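Local structure of EH1AB1 (Metagenome, 6I8F) at residues P18-L23 with R307-G312. The protein hydrolyses esters and probably does so with the serine-nucleophile chemistry of the alpha/beta-hydrolase family. Numbering follows the deposited sequence.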
ATOM      1  N   PRO A  18      -7.416 -21.631  -3.011  1.00 29.84           N
ATOM      2  CA  PRO A  18      -8.599 -22.434  -3.320  1.00 29.80           C
ATOM      3  C   PRO A  18      -9.608 -21.753  -4.260  1.00 28.50           C
ATOM      4  O   PRO A  18     -10.008 -22.361  -5.258  1.00 28.26           O
ATOM      5  CB  PRO A  18      -9.217 -22.682  -1.937  1.00 30.04           C
ATOM      6  CG  PRO A  18      -8.029 -22.684  -1.002  1.00 31.87           C
ATOM      7  CD  PRO A  18      -7.071 -21.659  -1.581  1.00 30.90           C
ATOM      8  N   GLU A  19     -10.009 -20.508  -3.953  1.00 27.47           N
ATOM      9  CA  GLU A  19     -11.027 -19.799  -4.773  1.00 26.22           C
ATOM     10  C   GLU A  19     -10.520 -19.628  -6.212  1.00 24.49           C
ATOM     11  O   GLU A  19     -11.292 -19.681  -7.166  1.00 24.55           O
ATOM     12  CB  GLU A  19     -11.431 -18.459  -4.145  1.00 26.75           C
ATOM     13  CG  GLU A  19     -10.321 -17.402  -4.105  1.00 26.13           C
ATOM     14  CD  GLU A  19     -10.773 -16.029  -3.625  1.00 26.64           C
ATOM     15  OE1 GLU A  19     -11.852 -15.959  -2.991  1.00 27.62           O
ATOM     16  OE2 GLU A  19     -10.073 -15.021  -3.928  1.00 24.47           O
ATOM     17  N   THR A  20      -9.212 -19.425  -6.367  1.00 23.53           N
ATOM     18  CA  THR A  20      -8.603 -19.263  -7.674  1.00 24.50           C
ATOM     19  C   THR A  20      -8.694 -20.580  -8.461  1.00 24.92           C
ATOM     20  O   THR A  20      -9.179 -20.604  -9.588  1.00 24.84           O
ATOM     21  CB  THR A  20      -7.149 -18.781  -7.566  1.00 23.49           C
ATOM     22  OG1 THR A  20      -7.075 -17.687  -6.648  1.00 22.04           O
ATOM     23  CG2 THR A  20      -6.595 -18.364  -8.909  1.00 23.42           C
ATOM     24  N   ARG A  21      -8.188 -21.656  -7.860  1.00 28.61           N
ATOM     25  CA  ARG A  21      -8.282 -23.026  -8.410  1.00 32.81           C
ATOM     26  C   ARG A  21      -9.736 -23.334  -8.806  1.00 31.57           C
ATOM     27  O   ARG A  21      -9.991 -23.816  -9.905  1.00 29.79           O
ATOM     28  CB  ARG A  21      -7.766 -24.048  -7.392  1.00 35.80           C
ATOM     29  CG  ARG A  21      -6.631 -24.916  -7.914  1.00 43.24           C
ATOM     30  CD  ARG A  21      -5.908 -25.700  -6.829  1.00 48.21           C
ATOM     31  NE  ARG A  21      -5.388 -24.872  -5.742  1.00 50.56           N
ATOM     32  CZ  ARG A  21      -5.670 -25.051  -4.453  1.00 53.19           C
ATOM     33  NH1 ARG A  21      -6.488 -26.021  -4.077  1.00 56.64           N
ATOM     34  NH2 ARG A  21      -5.125 -24.271  -3.539  1.00 55.33           N
ATOM     35  N   ASN A  22     -10.677 -23.043  -7.898  1.00 32.96           N
ATOM     36  CA  ASN A  22     -12.101 -23.289  -8.133  1.00 33.28           C
ATOM     37  C   ASN A  22     -12.549 -22.557  -9.400  1.00 32.17           C
ATOM     38  O   ASN A  22     -13.241 -23.154 -10.234  1.00 29.47           O
ATOM     39  CB  ASN A  22     -12.974 -22.918  -6.934  1.00 35.87           C
ATOM     40  CG  ASN A  22     -12.850 -23.908  -5.794  1.00 39.03           C
ATOM     41  OD1 ASN A  22     -12.334 -25.012  -5.975  1.00 41.56           O
ATOM     42  ND2 ASN A  22     -13.307 -23.519  -4.615  1.00 40.72           N
ATOM     43  N   LEU A  23     -12.147 -21.289  -9.559  1.00 30.36           N
ATOM     44  CA  LEU A  23     -12.551 -20.529 -10.745  1.00 29.83           C
ATOM     45  C   LEU A  23     -11.937 -21.143 -12.012  1.00 30.10           C
ATOM     46  O   LEU A  23     -12.588 -21.197 -13.059  1.00 29.06           O
ATOM     47  CB  LEU A  23     -12.144 -19.055 -10.636  1.00 30.09           C
ATOM     48  CG  LEU A  23     -12.546 -18.212 -11.846  1.00 30.68           C
ATOM     49  CD1 LEU A  23     -14.061 -18.220 -12.030  1.00 32.11           C
ATOM     50  CD2 LEU A  23     -12.037 -16.783 -11.740  1.00 31.39           C
ATOM     51  N   ARG A 307     -17.294 -11.648  -8.063  1.00 21.55           N
ATOM     52  CA  ARG A 307     -18.321 -12.656  -7.772  1.00 22.19           C
ATOM     53  C   ARG A 307     -17.658 -13.955  -7.303  1.00 22.10           C
ATOM     54  O   ARG A 307     -18.154 -14.620  -6.391  1.00 23.73           O
ATOM     55  CB  ARG A 307     -19.164 -12.957  -9.011  1.00 23.67           C
ATOM     56  CG  ARG A 307     -20.147 -14.098  -8.814  1.00 25.38           C
ATOM     57  CD  ARG A 307     -21.010 -14.263 -10.039  1.00 26.59           C
ATOM     58  NE  ARG A 307     -21.788 -15.480  -9.939  1.00 27.56           N
ATOM     59  CZ  ARG A 307     -22.642 -15.906 -10.856  1.00 27.50           C
ATOM     60  NH1 ARG A 307     -22.820 -15.209 -11.971  1.00 23.15           N
ATOM     61  NH2 ARG A 307     -23.309 -17.032 -10.637  1.00 27.76           N
ATOM     62  N   PHE A 308     -16.523 -14.284  -7.929  1.00 22.48           N
ATOM     63  CA  PHE A 308     -15.837 -15.551  -7.755  1.00 23.24           C
ATOM     64  C   PHE A 308     -14.631 -15.436  -6.824  1.00 24.27           C
ATOM     65  O   PHE A 308     -14.313 -16.415  -6.159  1.00 23.11           O
ATOM     66  CB  PHE A 308     -15.374 -16.084  -9.107  1.00 25.00           C
ATOM     67  CG  PHE A 308     -16.509 -16.327 -10.061  1.00 26.61           C
ATOM     68  CD1 PHE A 308     -17.361 -17.406  -9.872  1.00 29.15           C
ATOM     69  CD2 PHE A 308     -16.762 -15.451 -11.102  1.00 26.73           C
ATOM     70  CE1 PHE A 308     -18.413 -17.634 -10.746  1.00 28.92           C
ATOM     71  CE2 PHE A 308     -17.830 -15.667 -11.955  1.00 28.23           C
ATOM     72  CZ  PHE A 308     -18.649 -16.760 -11.780  1.00 28.22           C
ATOM     73  N   LEU A 309     -13.943 -14.282  -6.830  1.00 23.89           N
ATOM     74  CA  LEU A 309     -12.674 -14.120  -6.111  1.00 23.26           C
ATOM     75  C   LEU A 309     -12.811 -13.007  -5.060  1.00 24.24           C
ATOM     76  O   LEU A 309     -12.788 -11.809  -5.371  1.00 24.11           O
ATOM     77  CB  LEU A 309     -11.544 -13.829  -7.107  1.00 22.99           C
ATOM     78  CG  LEU A 309     -11.349 -14.856  -8.226  1.00 23.70           C
ATOM     79  CD1 LEU A 309     -10.225 -14.448  -9.163  1.00 23.25           C
ATOM     80  CD2 LEU A 309     -11.088 -16.247  -7.662  1.00 24.15           C
ATOM     81  N   SER A 310     -12.927 -13.432  -3.799  1.00 24.59           N
ATOM     82  CA  SER A 310     -12.930 -12.555  -2.637  1.00 25.26           C
ATOM     83  C   SER A 310     -11.680 -11.673  -2.583  1.00 22.88           C
ATOM     84  O   SER A 310     -11.742 -10.574  -2.038  1.00 22.18           O
ATOM     85  CB  SER A 310     -13.013 -13.367  -1.379  1.00 28.44           C
ATOM     86  OG  SER A 310     -14.323 -13.866  -1.252  1.00 38.85           O
ATOM     87  N   GLN A 311     -10.543 -12.200  -3.059  1.00 21.04           N
ATOM     88  CA  GLN A 311      -9.290 -11.461  -3.033  1.00 20.38           C
ATOM     89  C   GLN A 311      -9.502 -10.149  -3.803  1.00 18.90           C
ATOM     90  O   GLN A 311      -8.923  -9.114  -3.472  1.00 18.11           O
ATOM     91  CB  GLN A 311      -8.151 -12.294  -3.630  1.00 20.91           C
ATOM     92  CG  GLN A 311      -7.591 -13.351  -2.692  1.00 21.50           C
ATOM     93  CD  GLN A 311      -6.894 -12.743  -1.499  1.00 22.75           C
ATOM     94  OE1 GLN A 311      -5.886 -12.054  -1.622  1.00 25.35           O
ATOM     95  NE2 GLN A 311      -7.454 -12.967  -0.326  1.00 23.85           N
ATOM     96  N   GLY A 312     -10.368 -10.212  -4.824  1.00 17.76           N
ATOM     97  CA  GLY A 312     -10.709  -9.063  -5.635  1.00 16.91           C
ATOM     98  C   GLY A 312     -11.334  -7.947  -4.812  1.00 16.67           C
ATOM     99  O   GLY A 312     -11.043  -6.772  -5.028  1.00 16.96           O
TER
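E19 reaches from the first turn of helix 18-32 to the start of helix 310-327, and its carboxylate grips two backbone N-H groups there. CB of E19 is 4.1 Å from F308 O, with the L309 CD2 methyl about as near; CG, set between the backbone N and the carbonyl carbon (chi1 66°), rests on that methyl at 3.8 Å. The chain then runs extended, bringing CD close to S310 N and L309 CA. At the tip, OE1 accepts from S310 N at 2.9 Å, a bent bond (138°) arriving on the syn side but 31° out of the carboxylate plane. OE2 takes the straighter one, Q311 N to its syn lone pair at 3.0 Å, with Q311 CG packed against the same oxygen. The acid's negative charge would thus sit favourably at the positive end of the helix dipole. An alanine here would probably leave the N-H groups of S310 and Q311 without these acceptors and open a gap beside L309 CD2. One turn on, L23 continues the contact with carbon alone: CD1 sits over one face of the F308 ring, 4.1 Å from its centroid, a CH-pi contact, while CD2 meets L309 CD1 at 3.9 Å. CG of R307 lies over the opposite face of that ring. The Q311 amide turns elsewhere, OE1 bonding K289 of the second subunit. T20 and L23 of helix 18-32 and L309 all pack on strand 298-299, and T20 OG1 bonds G297 O; the N-terminal and C-terminal helices of this alpha/beta hydrolase come together next to that short strand.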